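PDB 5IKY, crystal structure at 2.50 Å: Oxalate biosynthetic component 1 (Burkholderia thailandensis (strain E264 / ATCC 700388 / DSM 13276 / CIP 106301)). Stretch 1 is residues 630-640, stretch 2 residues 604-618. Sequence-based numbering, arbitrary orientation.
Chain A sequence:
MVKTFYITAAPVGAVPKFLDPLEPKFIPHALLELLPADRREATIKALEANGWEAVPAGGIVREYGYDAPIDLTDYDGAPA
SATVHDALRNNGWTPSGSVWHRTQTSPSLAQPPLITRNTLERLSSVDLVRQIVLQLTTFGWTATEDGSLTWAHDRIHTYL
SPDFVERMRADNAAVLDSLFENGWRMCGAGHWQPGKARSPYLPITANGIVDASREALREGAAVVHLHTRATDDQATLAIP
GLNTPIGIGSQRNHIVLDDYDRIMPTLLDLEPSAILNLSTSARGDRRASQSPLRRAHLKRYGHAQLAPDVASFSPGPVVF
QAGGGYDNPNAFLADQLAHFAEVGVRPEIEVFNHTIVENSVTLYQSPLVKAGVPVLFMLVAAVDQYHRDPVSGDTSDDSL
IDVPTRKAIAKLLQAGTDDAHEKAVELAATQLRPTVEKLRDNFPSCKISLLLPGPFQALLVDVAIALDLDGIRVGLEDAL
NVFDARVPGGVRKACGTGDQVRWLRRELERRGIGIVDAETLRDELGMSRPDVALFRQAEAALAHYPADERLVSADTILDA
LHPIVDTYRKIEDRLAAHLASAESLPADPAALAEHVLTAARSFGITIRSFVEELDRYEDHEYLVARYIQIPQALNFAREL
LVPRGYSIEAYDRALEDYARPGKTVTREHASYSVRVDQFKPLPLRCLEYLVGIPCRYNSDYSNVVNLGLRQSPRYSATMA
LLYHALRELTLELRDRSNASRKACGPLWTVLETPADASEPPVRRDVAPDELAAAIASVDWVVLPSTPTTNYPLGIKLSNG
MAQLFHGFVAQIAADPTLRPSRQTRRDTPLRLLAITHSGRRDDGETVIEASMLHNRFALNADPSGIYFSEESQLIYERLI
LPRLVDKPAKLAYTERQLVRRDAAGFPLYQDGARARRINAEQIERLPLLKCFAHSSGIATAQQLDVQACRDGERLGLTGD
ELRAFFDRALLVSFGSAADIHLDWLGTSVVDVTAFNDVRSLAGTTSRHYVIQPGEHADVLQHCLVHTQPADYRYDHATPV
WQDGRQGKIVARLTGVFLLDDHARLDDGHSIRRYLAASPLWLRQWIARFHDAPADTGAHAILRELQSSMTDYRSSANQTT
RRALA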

# COMPACT_ATOMS: atom_id res chain seq x y z
N ILE A 630 25.43 -9.71 -4.18
CA ILE A 630 26.22 -9.66 -2.95
C ILE A 630 27.43 -8.70 -3.05
O ILE A 630 27.62 -7.89 -2.15
CB ILE A 630 26.72 -11.07 -2.54
N PRO A 631 28.24 -8.79 -4.13
CA PRO A 631 29.38 -7.87 -4.18
C PRO A 631 28.97 -6.42 -4.49
O PRO A 631 29.73 -5.51 -4.19
CB PRO A 631 30.24 -8.43 -5.31
CG PRO A 631 29.26 -9.09 -6.20
CD PRO A 631 28.24 -9.70 -5.29
N GLN A 632 27.80 -6.24 -5.09
CA GLN A 632 27.26 -4.90 -5.32
C GLN A 632 27.17 -4.14 -4.01
O GLN A 632 27.68 -3.03 -3.88
CB GLN A 632 25.89 -4.96 -5.99
CG GLN A 632 25.91 -4.84 -7.50
CD GLN A 632 24.51 -4.77 -8.09
OE1 GLN A 632 23.54 -4.48 -7.38
NE2 GLN A 632 24.39 -5.04 -9.39
N ALA A 633 26.52 -4.77 -3.03
CA ALA A 633 26.34 -4.17 -1.71
C ALA A 633 27.67 -4.01 -0.98
O ALA A 633 27.88 -3.03 -0.26
CB ALA A 633 25.38 -5.00 -0.89
N LEU A 634 28.56 -4.98 -1.16
CA LEU A 634 29.87 -4.94 -0.52
C LEU A 634 30.71 -3.78 -1.02
O LEU A 634 31.22 -2.98 -0.24
CB LEU A 634 30.62 -6.26 -0.73
CG LEU A 634 30.01 -7.48 -0.04
CD1 LEU A 634 30.94 -8.68 -0.17
CD2 LEU A 634 29.71 -7.17 1.41
N ASN A 635 30.85 -3.68 -2.34
CA ASN A 635 31.60 -2.60 -2.96
C ASN A 635 30.97 -1.24 -2.68
O ASN A 635 31.66 -0.24 -2.57
CB ASN A 635 31.74 -2.83 -4.46
CG ASN A 635 32.63 -4.00 -4.79
OD1 ASN A 635 33.86 -3.91 -4.71
ND2 ASN A 635 32.02 -5.12 -5.18
N PHE A 636 29.64 -1.23 -2.59
CA PHE A 636 28.91 -0.02 -2.24
C PHE A 636 29.36 0.50 -0.88
O PHE A 636 29.60 1.70 -0.71
CB PHE A 636 27.40 -0.28 -2.23
CG PHE A 636 26.58 0.90 -1.81
CD1 PHE A 636 26.22 1.88 -2.73
CD2 PHE A 636 26.15 1.04 -0.50
CE1 PHE A 636 25.47 2.97 -2.35
CE2 PHE A 636 25.39 2.12 -0.11
CZ PHE A 636 25.05 3.09 -1.03
N ALA A 637 29.48 -0.41 0.07
CA ALA A 637 29.95 -0.08 1.41
C ALA A 637 31.38 0.45 1.34
O ALA A 637 31.71 1.46 1.97
CB ALA A 637 29.87 -1.28 2.32
N ARG A 638 32.23 -0.24 0.58
CA ARG A 638 33.60 0.19 0.37
C ARG A 638 33.63 1.57 -0.29
O ARG A 638 34.47 2.41 0.02
CB ARG A 638 34.36 -0.81 -0.50
CG ARG A 638 34.36 -2.23 0.03
CD ARG A 638 35.04 -3.19 -0.94
NE ARG A 638 36.42 -2.80 -1.23
CZ ARG A 638 36.86 -2.44 -2.43
NH1 ARG A 638 36.04 -2.42 -3.47
NH2 ARG A 638 38.13 -2.10 -2.59
N GLU A 639 32.69 1.78 -1.21
CA GLU A 639 32.63 3.02 -1.98
C GLU A 639 32.26 4.21 -1.10
O GLU A 639 32.59 5.35 -1.42
CB GLU A 639 31.61 2.86 -3.11
CG GLU A 639 31.76 3.85 -4.25
CD GLU A 639 30.83 3.54 -5.41
OE1 GLU A 639 29.74 2.99 -5.16
OE2 GLU A 639 31.20 3.84 -6.56
N LEU A 640 31.59 3.94 0.01
CA LEU A 640 31.13 4.99 0.91
C LEU A 640 32.10 5.26 2.06
O LEU A 640 32.21 6.39 2.54
CB LEU A 640 29.75 4.64 1.47
CG LEU A 640 28.54 5.33 0.82
CD1 LEU A 640 28.50 5.07 -0.68
CD2 LEU A 640 27.25 4.88 1.49
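Stretch 2 604-618: GITIRSFVEELDRYE

Stretch 1 is a run of helix that extends past both of its ends, held by regular i to i+4 backbone hydrogen bonds from Ile 630 onward. Stretch 2 is mostly extended or irregular chain, with a short 3-10 segment at residues 613-616, and it makes no clear hydrogen bond to the helix. Because the segment bends, it does not follow one line along the helix: its early residues lie beside Ala 633 and Phe 636, its middle passes Gln 632, and its last part returns toward Asn 635 and Glu 639. Together the two stretches bury 555 Å².

Stretch 2 opens at Gly 604, the residue that leaves a preceding helix in a Schellman motif. Its positive phi (92°) suits glycine, since a CB here would be jammed against the carbonyl oxygen of the residue before; the helix of stretch 1 is too far away to matter. From Ile 605 to Phe 610 the backbone is extended, with psi between 95° and 147°, so side chains alternate at first. Ile 605 points toward the helix and places its CG2 3.9 Å from CZ of Phe 636, Thr 606 points away, and Ile 607 points toward the helix again.

Ile 607 forms the main apolar contact. With chi1 in m and chi2 in t, its side chain reaches out so that CD1 lies over one face of the Phe 636 ring, 3.8 Å from the centroid and 24° off the ring normal, a CH-pi arrangement. The same Ile 607 CD1 is 3.5 Å from Phe 636 CD2 and 4.5 Å from CA of Ala 633. Here the CA atoms of Ile 607 and Ala 633 are 7.3 Å apart.

Arg 608 turns its CB away, and the chain then passes the side chain of Gln 632, which is the helix residue most covered by stretch 2. The CB of Gln 632 points sideways, but the extended side chain carries its end to the backbone around Ser 609; Ser 609 CA and Gln 632 CA are 7.6 Å apart.

Beyond Phe 610 the chain turns into the 3-10 segment, where Asp 615 N bonds to Glu 612 O and Arg 616 N to Glu 613 O, both at 3.2 Å. Glu 613 points toward the helix, while Leu 614 and Asp 615 are out of reach. Arg 616 makes the charged contact: its NH2 forms a salt bridge with OE2 of Glu 639 at 2.8 Å. Water 1 accepts a weak hydrogen bond from Arg 616 NH1 (3.4 Å) and donates one to Glu 639 OE1 (3.3 Å), bridging the same two side chains.

Tyr 617 completes the contact. Its OH lies 3.2 Å from Asn 635 ND2 and 3.6 Å from the carbonyl O of Pro 631, to which Asn 635 ND2 also donates a hydrogen bond of 2.5 Å. Glu 618 is out of reach of the helix.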

# COMPACT_ATOMS: atom_id res chain seq x y z
N GLY A 604 16.91 5.68 2.82
CA GLY A 604 16.29 6.18 1.61
C GLY A 604 17.11 5.93 0.36
O GLY A 604 16.64 6.15 -0.76
N ILE A 605 18.35 5.48 0.55
CA ILE A 605 19.24 5.19 -0.57
C ILE A 605 19.00 3.78 -1.12
O ILE A 605 19.23 2.79 -0.43
CB ILE A 605 20.72 5.33 -0.16
CG1 ILE A 605 21.02 6.77 0.25
CG2 ILE A 605 21.63 4.90 -1.30
CD1 ILE A 605 22.47 7.01 0.62
N THR A 606 18.53 3.70 -2.36
CA THR A 606 18.24 2.41 -2.97
C THR A 606 19.37 1.94 -3.88
O THR A 606 19.54 2.46 -4.98
CB THR A 606 16.93 2.46 -3.79
OG1 THR A 606 15.84 2.85 -2.93
CG2 THR A 606 16.63 1.10 -4.40
N ILE A 607 20.13 0.96 -3.41
CA ILE A 607 21.17 0.35 -4.23
C ILE A 607 20.53 -0.41 -5.38
O ILE A 607 19.78 -1.36 -5.17
CB ILE A 607 22.06 -0.61 -3.42
CG1 ILE A 607 22.57 0.06 -2.15
CG2 ILE A 607 23.22 -1.11 -4.28
CD1 ILE A 607 23.36 -0.87 -1.26
N ARG A 608 20.82 0.02 -6.61
CA ARG A 608 20.19 -0.57 -7.78
C ARG A 608 21.05 -1.66 -8.41
O ARG A 608 22.28 -1.59 -8.37
CB ARG A 608 19.88 0.52 -8.82
N SER A 609 20.39 -2.66 -8.98
CA SER A 609 21.08 -3.74 -9.66
C SER A 609 21.20 -3.45 -11.16
O SER A 609 20.28 -3.73 -11.93
CB SER A 609 20.36 -5.07 -9.43
OG SER A 609 19.00 -4.99 -9.83
N PHE A 610 22.33 -2.88 -11.56
CA PHE A 610 22.57 -2.56 -12.96
C PHE A 610 23.10 -3.78 -13.69
O PHE A 610 23.98 -4.49 -13.18
CB PHE A 610 23.57 -1.40 -13.08
CG PHE A 610 23.16 -0.16 -12.32
CD1 PHE A 610 22.45 0.85 -12.95
CD2 PHE A 610 23.50 -0.01 -10.99
CE1 PHE A 610 22.08 1.99 -12.26
CE2 PHE A 610 23.13 1.13 -10.29
CZ PHE A 610 22.42 2.12 -10.93
N VAL A 611 22.57 -4.04 -14.88
CA VAL A 611 23.07 -5.12 -15.72
C VAL A 611 24.51 -4.83 -16.12
O VAL A 611 25.35 -5.73 -16.18
CB VAL A 611 22.21 -5.32 -16.98
N GLU A 612 24.78 -3.56 -16.40
CA GLU A 612 26.10 -3.12 -16.86
C GLU A 612 27.01 -2.74 -15.70
O GLU A 612 28.00 -2.03 -15.89
CB GLU A 612 25.95 -1.94 -17.82
CG GLU A 612 25.07 -2.22 -19.02
CD GLU A 612 24.83 -0.98 -19.87
OE1 GLU A 612 24.34 -1.12 -21.01
OE2 GLU A 612 25.12 0.14 -19.38
N GLU A 613 26.69 -3.20 -14.50
CA GLU A 613 27.49 -2.91 -13.31
C GLU A 613 28.87 -3.57 -13.41
O GLU A 613 29.83 -3.11 -12.78
CB GLU A 613 26.76 -3.37 -12.05
CG GLU A 613 27.46 -3.06 -10.73
CD GLU A 613 27.56 -1.56 -10.43
OE1 GLU A 613 26.86 -0.77 -11.10
OE2 GLU A 613 28.33 -1.19 -9.53
N LEU A 614 28.96 -4.63 -14.21
CA LEU A 614 30.22 -5.35 -14.39
C LEU A 614 31.27 -4.52 -15.12
O LEU A 614 32.45 -4.87 -15.13
CB LEU A 614 29.98 -6.66 -15.15
CG LEU A 614 29.32 -7.79 -14.35
CD1 LEU A 614 28.99 -8.96 -15.26
CD2 LEU A 614 30.24 -8.24 -13.22
N ASP A 615 30.84 -3.42 -15.74
CA ASP A 615 31.76 -2.53 -16.44
C ASP A 615 32.77 -1.89 -15.49
O ASP A 615 33.85 -1.47 -15.90
CB ASP A 615 30.98 -1.43 -17.18
CG ASP A 615 30.15 -1.98 -18.33
OD1 ASP A 615 29.95 -3.21 -18.39
OD2 ASP A 615 29.69 -1.17 -19.17
N ARG A 616 32.41 -1.82 -14.21
CA ARG A 616 33.28 -1.25 -13.19
C ARG A 616 34.21 -2.29 -12.59
O ARG A 616 35.16 -1.96 -11.87
CB ARG A 616 32.45 -0.59 -12.09
CG ARG A 616 31.67 0.64 -12.53
CD ARG A 616 30.71 1.11 -11.45
NE ARG A 616 31.40 1.43 -10.20
CZ ARG A 616 30.95 1.08 -9.00
NH1 ARG A 616 29.82 0.40 -8.88
NH2 ARG A 616 31.64 1.41 -7.91
N TYR A 617 33.95 -3.56 -12.88
CA TYR A 617 34.74 -4.66 -12.34
C TYR A 617 35.91 -5.02 -13.25
O TYR A 617 35.75 -5.16 -14.46
CB TYR A 617 33.86 -5.89 -12.09
CG TYR A 617 32.89 -5.72 -10.94
CD1 TYR A 617 31.74 -4.96 -11.09
CD2 TYR A 617 33.12 -6.32 -9.71
CE1 TYR A 617 30.85 -4.79 -10.04
CE2 TYR A 617 32.24 -6.17 -8.66
CZ TYR A 617 31.10 -5.40 -8.83
OH TYR A 617 30.21 -5.24 -7.79
N GLU A 618 37.09 -5.15 -12.66
CA GLU A 618 38.31 -5.44 -13.40
C GLU A 618 38.28 -6.83 -14.03
O GLU A 618 38.54 -7.00 -15.22
CB GLU A 618 39.54 -5.30 -12.49
CG GLU A 618 40.87 -5.45 -13.20
CD GLU A 618 41.46 -4.13 -13.64
OE1 GLU A 618 42.43 -3.67 -13.01
OE2 GLU A 618 40.95 -3.54 -14.62
O HOH W 1 29.53 -0.25 -5.60